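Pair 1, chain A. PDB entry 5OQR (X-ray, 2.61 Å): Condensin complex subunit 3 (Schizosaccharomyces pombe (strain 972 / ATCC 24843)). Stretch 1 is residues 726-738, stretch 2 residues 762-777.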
# COMPACT_ATOMS: atom_id res chain seq x y z
N GLU A 726 15.33 -26.67 15.36
CA GLU A 726 14.10 -26.33 16.06
C GLU A 726 14.40 -25.87 17.48
O GLU A 726 14.14 -24.72 17.84
CB GLU A 726 13.15 -27.53 16.05
CG GLU A 726 11.72 -27.22 16.42
CD GLU A 726 10.76 -28.30 15.95
OE1 GLU A 726 10.78 -28.63 14.75
OE2 GLU A 726 9.99 -28.82 16.79
N ARG A 727 14.96 -26.76 18.30
CA ARG A 727 15.33 -26.38 19.66
C ARG A 727 16.36 -25.26 19.65
O ARG A 727 16.30 -24.35 20.48
CB ARG A 727 15.85 -27.60 20.41
CG ARG A 727 15.79 -27.47 21.93
CD ARG A 727 16.20 -28.77 22.60
NE ARG A 727 15.09 -29.69 22.77
CZ ARG A 727 15.22 -30.99 23.03
NH1 ARG A 727 16.43 -31.53 23.12
NH2 ARG A 727 14.15 -31.76 23.18
N LYS A 728 17.32 -25.31 18.72
CA LYS A 728 18.25 -24.21 18.55
C LYS A 728 17.51 -22.90 18.28
O LYS A 728 17.82 -21.87 18.87
CB LYS A 728 19.22 -24.50 17.40
CG LYS A 728 20.55 -25.09 17.82
CD LYS A 728 21.65 -24.74 16.82
CE LYS A 728 21.98 -23.25 16.84
NZ LYS A 728 23.29 -22.94 16.22
N PHE A 729 16.54 -22.94 17.37
CA PHE A 729 15.89 -21.71 16.93
C PHE A 729 15.06 -21.09 18.04
O PHE A 729 15.04 -19.87 18.20
CB PHE A 729 15.03 -21.98 15.70
CG PHE A 729 14.31 -20.78 15.20
CD1 PHE A 729 12.94 -20.66 15.34
CD2 PHE A 729 15.01 -19.73 14.61
CE1 PHE A 729 12.28 -19.54 14.89
CE2 PHE A 729 14.35 -18.61 14.16
CZ PHE A 729 12.98 -18.51 14.30
N MET A 730 14.37 -21.92 18.82
CA MET A 730 13.57 -21.39 19.92
C MET A 730 14.44 -20.69 20.95
O MET A 730 14.01 -19.70 21.55
CB MET A 730 12.76 -22.51 20.57
CG MET A 730 11.80 -23.22 19.63
SD MET A 730 10.64 -22.10 18.81
CE MET A 730 9.59 -21.64 20.18
N ILE A 731 15.66 -21.18 21.17
CA ILE A 731 16.58 -20.52 22.08
C ILE A 731 17.06 -19.20 21.48
O ILE A 731 17.26 -18.22 22.20
CB ILE A 731 17.75 -21.46 22.43
CG1 ILE A 731 17.26 -22.62 23.28
CG2 ILE A 731 18.87 -20.71 23.17
CD1 ILE A 731 18.24 -23.77 23.37
N SER A 732 17.24 -19.17 20.16
CA SER A 732 17.66 -17.94 19.49
C SER A 732 16.75 -16.77 19.84
O SER A 732 17.20 -15.62 19.86
CB SER A 732 17.67 -18.16 17.98
OG SER A 732 16.39 -18.55 17.51
N LEU A 733 15.47 -17.04 20.11
CA LEU A 733 14.53 -15.96 20.36
C LEU A 733 14.78 -15.28 21.70
O LEU A 733 14.51 -14.08 21.85
CB LEU A 733 13.10 -16.50 20.30
CG LEU A 733 12.78 -17.28 19.02
CD1 LEU A 733 11.39 -17.87 19.10
CD2 LEU A 733 12.94 -16.39 17.80
N LEU A 734 15.30 -16.02 22.69
CA LEU A 734 15.58 -15.43 23.99
C LEU A 734 16.53 -14.24 23.87
O LEU A 734 16.44 -13.29 24.65
CB LEU A 734 16.17 -16.48 24.92
CG LEU A 734 15.20 -17.56 25.40
CD1 LEU A 734 15.96 -18.77 25.89
CD2 LEU A 734 14.31 -17.01 26.51
N GLY A 735 17.43 -14.26 22.88
CA GLY A 735 18.33 -13.15 22.68
C GLY A 735 17.68 -11.94 22.03
O GLY A 735 18.19 -10.83 22.18
N LYS A 736 16.57 -12.14 21.33
CA LYS A 736 15.88 -11.04 20.67
C LYS A 736 14.83 -10.39 21.57
O LYS A 736 14.37 -9.29 21.25
CB LYS A 736 15.21 -11.52 19.39
CG LYS A 736 16.14 -12.31 18.48
CD LYS A 736 15.40 -12.86 17.27
CE LYS A 736 16.30 -13.76 16.44
NZ LYS A 736 17.52 -13.05 15.96
N LEU A 737 14.45 -11.04 22.66
CA LEU A 737 13.44 -10.48 23.55
C LEU A 737 13.87 -9.11 24.05
O LEU A 737 15.06 -8.82 24.21
CB LEU A 737 13.19 -11.42 24.73
CG LEU A 737 12.66 -12.82 24.39
CD1 LEU A 737 12.64 -13.68 25.64
CD2 LEU A 737 11.27 -12.73 23.78
N LYS A 738 12.88 -8.27 24.31
CA LYS A 738 13.08 -6.94 24.86
C LYS A 738 12.57 -6.96 26.29
O LYS A 738 11.38 -6.75 26.55
CB LYS A 738 12.37 -5.88 24.04
CG LYS A 738 13.17 -5.37 22.84
CD LYS A 738 12.61 -4.06 22.32
CE LYS A 738 12.93 -2.89 23.25
NZ LYS A 738 11.95 -1.77 23.10
N GLY A 762 18.90 -31.52 31.13
CA GLY A 762 20.20 -31.98 30.70
C GLY A 762 20.31 -32.22 29.21
O GLY A 762 20.97 -33.17 28.78
N PHE A 763 19.66 -31.38 28.40
CA PHE A 763 19.76 -31.51 26.96
C PHE A 763 21.14 -31.08 26.48
O PHE A 763 21.80 -30.23 27.10
CB PHE A 763 18.68 -30.66 26.27
CG PHE A 763 17.29 -31.21 26.43
CD1 PHE A 763 17.02 -32.55 26.19
CD2 PHE A 763 16.25 -30.39 26.82
CE1 PHE A 763 15.74 -33.05 26.33
CE2 PHE A 763 14.97 -30.88 26.97
CZ PHE A 763 14.72 -32.22 26.72
N THR A 764 21.58 -31.67 25.38
CA THR A 764 22.88 -31.37 24.80
C THR A 764 22.73 -30.18 23.86
O THR A 764 21.99 -30.24 22.87
CB THR A 764 23.44 -32.58 24.05
OG1 THR A 764 23.38 -33.73 24.90
CG2 THR A 764 24.88 -32.33 23.64
N MET A 765 23.45 -29.10 24.16
CA MET A 765 23.34 -27.85 23.42
C MET A 765 24.70 -27.44 22.88
O MET A 765 25.74 -27.68 23.50
CB MET A 765 22.77 -26.74 24.31
CG MET A 765 21.26 -26.74 24.39
SD MET A 765 20.63 -25.76 25.75
CE MET A 765 21.02 -26.81 27.14
N ASP A 766 24.68 -26.81 21.71
CA ASP A 766 25.89 -26.32 21.08
C ASP A 766 26.38 -25.06 21.78
O ASP A 766 25.80 -24.59 22.76
CB ASP A 766 25.64 -26.06 19.59
CG ASP A 766 24.66 -24.92 19.37
OD1 ASP A 766 25.10 -23.76 19.31
OD2 ASP A 766 23.45 -25.20 19.25
N SER A 767 27.47 -24.49 21.26
CA SER A 767 28.11 -23.36 21.92
C SER A 767 27.21 -22.13 21.92
O SER A 767 27.01 -21.51 22.97
CB SER A 767 29.44 -23.04 21.23
OG SER A 767 30.39 -24.06 21.45
N THR A 768 26.66 -21.76 20.76
CA THR A 768 25.87 -20.54 20.68
C THR A 768 24.63 -20.64 21.55
O THR A 768 24.27 -19.67 22.24
CB THR A 768 25.49 -20.25 19.23
OG1 THR A 768 24.61 -21.27 18.74
CG2 THR A 768 26.73 -20.19 18.35
N SER A 769 23.96 -21.79 21.55
CA SER A 769 22.83 -21.98 22.45
C SER A 769 23.24 -21.73 23.90
O SER A 769 22.63 -20.92 24.60
CB SER A 769 22.27 -23.40 22.30
OG SER A 769 21.92 -23.68 20.96
N LEU A 770 24.30 -22.41 24.35
CA LEU A 770 24.78 -22.23 25.72
C LEU A 770 25.16 -20.78 25.98
O LEU A 770 24.97 -20.28 27.10
CB LEU A 770 25.97 -23.15 25.97
CG LEU A 770 25.65 -24.64 25.95
CD1 LEU A 770 26.90 -25.46 25.68
CD2 LEU A 770 25.01 -25.06 27.26
N SER A 771 25.70 -20.09 24.98
CA SER A 771 26.09 -18.69 25.17
C SER A 771 24.86 -17.79 25.30
O SER A 771 24.87 -16.85 26.10
CB SER A 771 26.96 -18.24 24.00
OG SER A 771 27.49 -16.94 24.24
N ILE A 772 23.81 -18.06 24.53
CA ILE A 772 22.59 -17.28 24.65
C ILE A 772 21.94 -17.51 26.01
O ILE A 772 21.50 -16.56 26.67
CB ILE A 772 21.62 -17.63 23.50
CG1 ILE A 772 22.24 -17.29 22.15
CG2 ILE A 772 20.29 -16.89 23.66
CD1 ILE A 772 21.53 -17.92 20.97
N LEU A 773 21.88 -18.77 26.45
CA LEU A 773 21.28 -19.06 27.74
C LEU A 773 22.08 -18.44 28.88
O LEU A 773 21.50 -17.91 29.83
CB LEU A 773 21.17 -20.57 27.94
CG LEU A 773 20.15 -21.29 27.05
CD1 LEU A 773 20.25 -22.79 27.24
CD2 LEU A 773 18.73 -20.81 27.35
N ALA A 774 23.41 -18.48 28.78
CA ALA A 774 24.24 -17.89 29.83
C ALA A 774 24.08 -16.37 29.87
O ALA A 774 23.96 -15.78 30.95
CB ALA A 774 25.70 -18.26 29.61
N LYS A 775 24.07 -15.73 28.70
CA LYS A 775 23.89 -14.28 28.66
C LYS A 775 22.50 -13.89 29.16
O LYS A 775 22.35 -12.84 29.79
CB LYS A 775 24.11 -13.78 27.24
CG LYS A 775 24.51 -12.32 27.16
CD LYS A 775 24.86 -11.92 25.73
CE LYS A 775 26.14 -12.59 25.25
NZ LYS A 775 25.94 -13.30 23.96
N PHE A 776 21.49 -14.71 28.89
CA PHE A 776 20.15 -14.44 29.40
C PHE A 776 20.08 -14.65 30.90
O PHE A 776 19.49 -13.84 31.62
CB PHE A 776 19.14 -15.34 28.68
CG PHE A 776 17.71 -14.93 28.89
CD1 PHE A 776 17.12 -14.00 28.07
CD2 PHE A 776 16.97 -15.50 29.91
CE1 PHE A 776 15.81 -13.62 28.25
CE2 PHE A 776 15.65 -15.13 30.10
CZ PHE A 776 15.07 -14.19 29.27
N GLU A 777 20.69 -15.73 31.40
CA GLU A 777 20.66 -16.00 32.83
C GLU A 777 21.36 -14.90 33.62
O GLU A 777 20.92 -14.54 34.72
CB GLU A 777 21.30 -17.36 33.11
CG GLU A 777 21.07 -17.88 34.51
CD GLU A 777 21.55 -19.30 34.68
OE1 GLU A 777 21.53 -19.81 35.82
OE2 GLU A 777 21.95 -19.92 33.67

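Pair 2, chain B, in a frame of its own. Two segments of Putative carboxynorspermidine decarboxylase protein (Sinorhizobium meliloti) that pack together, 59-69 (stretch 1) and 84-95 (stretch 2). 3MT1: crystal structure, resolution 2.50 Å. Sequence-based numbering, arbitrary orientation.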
# COMPACT_ATOMS: atom_id res chain seq x y z
N SER B 59 -15.82 3.98 -6.49
CA SER B 59 -15.34 5.34 -6.26
C SER B 59 -15.56 6.14 -7.52
O SER B 59 -15.75 5.59 -8.60
CB SER B 59 -13.85 5.34 -5.96
OG SER B 59 -13.09 4.96 -7.09
N LEU B 60 -15.58 7.46 -7.36
CA LEU B 60 -15.57 8.36 -8.48
C LEU B 60 -14.50 7.98 -9.51
O LEU B 60 -14.83 7.72 -10.67
CB LEU B 60 -15.38 9.82 -8.03
CG LEU B 60 -15.20 10.79 -9.21
CD1 LEU B 60 -16.34 10.61 -10.21
CD2 LEU B 60 -15.10 12.27 -8.76
N PHE B 61 -13.24 7.93 -9.11
CA PHE B 61 -12.24 7.71 -10.12
C PHE B 61 -12.45 6.40 -10.87
O PHE B 61 -12.25 6.33 -12.08
CB PHE B 61 -10.86 7.80 -9.54
CG PHE B 61 -10.45 9.20 -9.16
CD1 PHE B 61 -11.24 10.29 -9.46
CD2 PHE B 61 -9.22 9.42 -8.52
CE1 PHE B 61 -10.85 11.57 -9.12
CE2 PHE B 61 -8.80 10.72 -8.20
CZ PHE B 61 -9.62 11.80 -8.50
N GLU B 62 -12.93 5.38 -10.18
CA GLU B 62 -13.14 4.10 -10.84
C GLU B 62 -14.28 4.14 -11.86
O GLU B 62 -14.10 3.68 -13.02
CB GLU B 62 -13.27 2.94 -9.85
CG GLU B 62 -11.91 2.51 -9.32
CD GLU B 62 -11.90 1.23 -8.38
OE1 GLU B 62 -12.97 0.77 -7.89
OE2 GLU B 62 -10.78 0.70 -8.15
N VAL B 63 -15.42 4.72 -11.47
CA VAL B 63 -16.50 4.92 -12.42
C VAL B 63 -16.11 5.76 -13.64
O VAL B 63 -16.45 5.43 -14.77
CB VAL B 63 -17.81 5.43 -11.77
CG1 VAL B 63 -17.81 6.98 -11.57
CG2 VAL B 63 -19.00 5.03 -12.66
N ARG B 64 -15.36 6.83 -13.42
CA ARG B 64 -14.83 7.58 -14.57
C ARG B 64 -13.89 6.71 -15.45
O ARG B 64 -13.99 6.71 -16.72
CB ARG B 64 -14.11 8.85 -14.11
CG ARG B 64 -13.45 9.63 -15.20
CD ARG B 64 -13.20 11.04 -14.71
NE ARG B 64 -12.47 11.84 -15.69
CZ ARG B 64 -11.98 13.05 -15.44
NH1 ARG B 64 -12.12 13.59 -14.24
NH2 ARG B 64 -11.32 13.70 -16.38
N LEU B 65 -13.02 5.94 -14.81
CA LEU B 65 -12.10 5.13 -15.58
C LEU B 65 -12.89 4.14 -16.43
O LEU B 65 -12.54 3.96 -17.58
CB LEU B 65 -11.10 4.37 -14.69
CG LEU B 65 -10.15 3.41 -15.40
CD1 LEU B 65 -9.08 4.14 -16.20
CD2 LEU B 65 -9.50 2.53 -14.44
N GLY B 66 -13.95 3.53 -15.88
CA GLY B 66 -14.72 2.50 -16.57
C GLY B 66 -15.48 3.12 -17.74
O GLY B 66 -15.49 2.56 -18.83
N ARG B 67 -16.11 4.28 -17.50
CA ARG B 67 -16.79 5.00 -18.56
C ARG B 67 -15.84 5.44 -19.65
O ARG B 67 -16.07 5.11 -20.81
CB ARG B 67 -17.63 6.19 -18.04
CG ARG B 67 -18.22 7.13 -19.14
CD ARG B 67 -19.16 6.45 -20.17
NE ARG B 67 -20.41 6.00 -19.55
CZ ARG B 67 -20.94 4.77 -19.66
NH1 ARG B 67 -20.35 3.82 -20.40
NH2 ARG B 67 -22.07 4.48 -19.03
N GLU B 68 -14.75 6.13 -19.30
CA GLU B 68 -13.85 6.68 -20.31
C GLU B 68 -12.99 5.69 -21.06
O GLU B 68 -12.69 5.91 -22.21
CB GLU B 68 -12.97 7.79 -19.74
CG GLU B 68 -13.83 9.00 -19.32
CD GLU B 68 -13.06 10.18 -18.78
OE1 GLU B 68 -11.80 10.13 -18.77
OE2 GLU B 68 -13.70 11.17 -18.36
N ARG B 69 -12.59 4.59 -20.44
CA ARG B 69 -11.63 3.70 -21.12
C ARG B 69 -12.22 2.33 -21.34
O ARG B 69 -11.65 1.53 -22.06
CB ARG B 69 -10.35 3.50 -20.28
CG ARG B 69 -9.51 4.67 -19.95
CD ARG B 69 -8.97 5.32 -21.17
NE ARG B 69 -8.17 6.46 -20.80
CZ ARG B 69 -7.35 7.10 -21.63
NH1 ARG B 69 -7.23 6.69 -22.91
NH2 ARG B 69 -6.64 8.13 -21.18
N ASN B 84 -20.25 16.31 -2.93
CA ASN B 84 -19.42 16.97 -3.91
C ASN B 84 -19.01 16.03 -5.06
O ASN B 84 -18.28 16.45 -5.96
CB ASN B 84 -18.16 17.56 -3.23
CG ASN B 84 -17.16 16.47 -2.77
OD1 ASN B 84 -17.55 15.34 -2.40
ND2 ASN B 84 -15.88 16.80 -2.80
N GLU B 85 -19.43 14.77 -5.01
CA GLU B 85 -19.09 13.78 -6.04
C GLU B 85 -20.29 13.16 -6.76
O GLU B 85 -20.23 12.90 -7.97
CB GLU B 85 -18.23 12.65 -5.46
CG GLU B 85 -16.82 13.09 -5.01
CD GLU B 85 -15.91 11.92 -4.66
OE1 GLU B 85 -16.40 10.75 -4.71
OE2 GLU B 85 -14.71 12.15 -4.34
N ILE B 86 -21.36 12.92 -6.01
CA ILE B 86 -22.56 12.24 -6.49
C ILE B 86 -22.99 12.60 -7.91
O ILE B 86 -23.34 11.72 -8.71
CB ILE B 86 -23.78 12.45 -5.53
CG1 ILE B 86 -24.94 11.48 -5.83
CG2 ILE B 86 -24.31 13.89 -5.58
CD1 ILE B 86 -24.57 10.03 -5.90
N ASP B 87 -22.97 13.89 -8.23
CA ASP B 87 -23.47 14.35 -9.50
C ASP B 87 -22.55 13.86 -10.60
O ASP B 87 -23.02 13.47 -11.66
CB ASP B 87 -23.64 15.87 -9.53
CG ASP B 87 -25.11 16.32 -9.16
OD1 ASP B 87 -26.08 15.82 -9.83
OD2 ASP B 87 -25.30 17.18 -8.25
N GLU B 88 -21.25 13.85 -10.34
CA GLU B 88 -20.34 13.38 -11.34
C GLU B 88 -20.45 11.87 -11.43
O GLU B 88 -20.35 11.28 -12.51
CB GLU B 88 -18.92 13.80 -11.04
CG GLU B 88 -18.06 13.74 -12.30
CD GLU B 88 -16.58 14.04 -12.05
OE1 GLU B 88 -16.28 14.98 -11.24
OE2 GLU B 88 -15.73 13.33 -12.69
N VAL B 89 -20.69 11.22 -10.30
CA VAL B 89 -20.83 9.79 -10.37
C VAL B 89 -22.01 9.49 -11.29
O VAL B 89 -21.85 8.75 -12.29
CB VAL B 89 -20.97 9.16 -8.99
CG1 VAL B 89 -21.14 7.68 -9.12
CG2 VAL B 89 -19.74 9.43 -8.15
N VAL B 90 -23.16 10.12 -11.01
CA VAL B 90 -24.40 9.87 -11.74
C VAL B 90 -24.24 10.06 -13.25
O VAL B 90 -24.76 9.28 -14.03
CB VAL B 90 -25.61 10.69 -11.20
CG1 VAL B 90 -26.79 10.69 -12.22
CG2 VAL B 90 -26.06 10.11 -9.86
N SER B 91 -23.49 11.07 -13.65
CA SER B 91 -23.29 11.30 -15.06
C SER B 91 -22.42 10.27 -15.77
O SER B 91 -22.46 10.19 -16.96
CB SER B 91 -22.72 12.68 -15.30
OG SER B 91 -21.43 12.73 -14.78
N HIS B 92 -21.63 9.47 -15.05
CA HIS B 92 -20.82 8.42 -15.70
C HIS B 92 -21.53 7.08 -15.67
O HIS B 92 -21.30 6.25 -16.52
CB HIS B 92 -19.42 8.23 -15.05
CG HIS B 92 -18.48 9.38 -15.22
ND1 HIS B 92 -17.99 9.78 -16.44
CD2 HIS B 92 -17.90 10.20 -14.30
CE1 HIS B 92 -17.18 10.82 -16.27
NE2 HIS B 92 -17.11 11.09 -14.98
N ALA B 93 -22.40 6.87 -14.68
CA ALA B 93 -22.97 5.55 -14.42
C ALA B 93 -24.28 5.30 -15.16
O ALA B 93 -25.05 6.22 -15.37
CB ALA B 93 -23.18 5.37 -12.91
N ASP B 94 -24.53 4.05 -15.53
CA ASP B 94 -25.84 3.61 -16.01
C ASP B 94 -26.70 3.06 -14.89
O ASP B 94 -27.92 3.16 -14.91
CB ASP B 94 -25.66 2.53 -17.06
CG ASP B 94 -24.99 3.06 -18.30
OD1 ASP B 94 -25.50 4.07 -18.83
OD2 ASP B 94 -23.97 2.50 -18.73
N LYS B 95 -26.05 2.48 -13.91
CA LYS B 95 -26.71 2.03 -12.73
C LYS B 95 -25.91 2.56 -11.56
O LYS B 95 -24.68 2.75 -11.65
CB LYS B 95 -26.83 0.50 -12.73
CG LYS B 95 -27.82 0.04 -13.81
CD LYS B 95 -28.16 -1.43 -13.73
CE LYS B 95 -29.05 -1.93 -14.88
NZ LYS B 95 -28.34 -1.79 -16.19
O HOH W 1 -14.99 8.69 -4.63

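In both pairs two helices run side by side in roughly the same direction, their axes 9.0 Å apart and inclined by 34° in pair 1, 9.3 Å and 24° in pair 2. Fourteen central residues superpose with an RMSD of 0.8 Å. Lys A728 and Ser A769 fall on Leu B60 and Val B89, Ile A731 on Val B63, and Ile A772 on His B92. The match loosens toward the C-terminal end of the first stretch, where Gly A735 and Arg B67 lie 2.0 Å apart at CA.

The clearest common feature is a knob in a hole. Ile A772 sits among Ile A731, Ser A732, Leu A734 and Gly A735; its CG2 lies 3.6 Å from Ile A731 O. A branched aliphatic side chain suits this pocket, and Gly A735 contributes backbone alone, its N 4.0 Å from Ile A772 CG2. In pair 2 the knob is His B92, among Val B63, Arg B64, Arg B67 and Glu B68. Its flat ring offers a face to Arg B64, whose CA lies 4.0 Å from the ring centroid in a CH-pi contact, while Arg B67 CG approaches the ring edge.

Beside the knob, both pairs use beta-branched residues on the first helix. Ile A731 CG2 meets Leu A773 CG at 4.1 Å; at the matching positions, the shorter Val B63 reaches the small Ala B93, CG2 to CB 4.2 Å. Val B63 CG1 also packs 4.2 Å from Val B89 CG1.

At Lys A728 and Leu B60 the chemistry diverges. The long, flexible lysine carries its charge to the start of the second helix, where NZ makes a weak hydrogen bond to Thr A768 OG1 (3.3 Å) and a long salt bridge to Asp A766 OD1 (3.7 Å). Asp A766 also caps that helix, its OD1 accepting from Ser A769 N at 3.2 Å. Leu B60 instead packs its CD1 4.1 Å from Val B89 CG2, while a water accepts from its backbone N (3.1 Å) and donates to Glu B85 OE1 (2.5 Å).

Gly A735 and Arg B67 differ greatly in reach, since glycine has no side chain. Arginine's several donors let it engage both backbone and acid: NE gives a weak hydrogen bond to His B92 O (3.2 Å), and NH2 forms a salt bridge with Asp B94 OD2 (2.8 Å). In pair 1, Leu A734 CD2 lies over the face of the Phe A776 ring, 4.1 Å from its centroid, and the planar guanidinium of Arg A727 stacks on Phe A763, uniting cation and pi face.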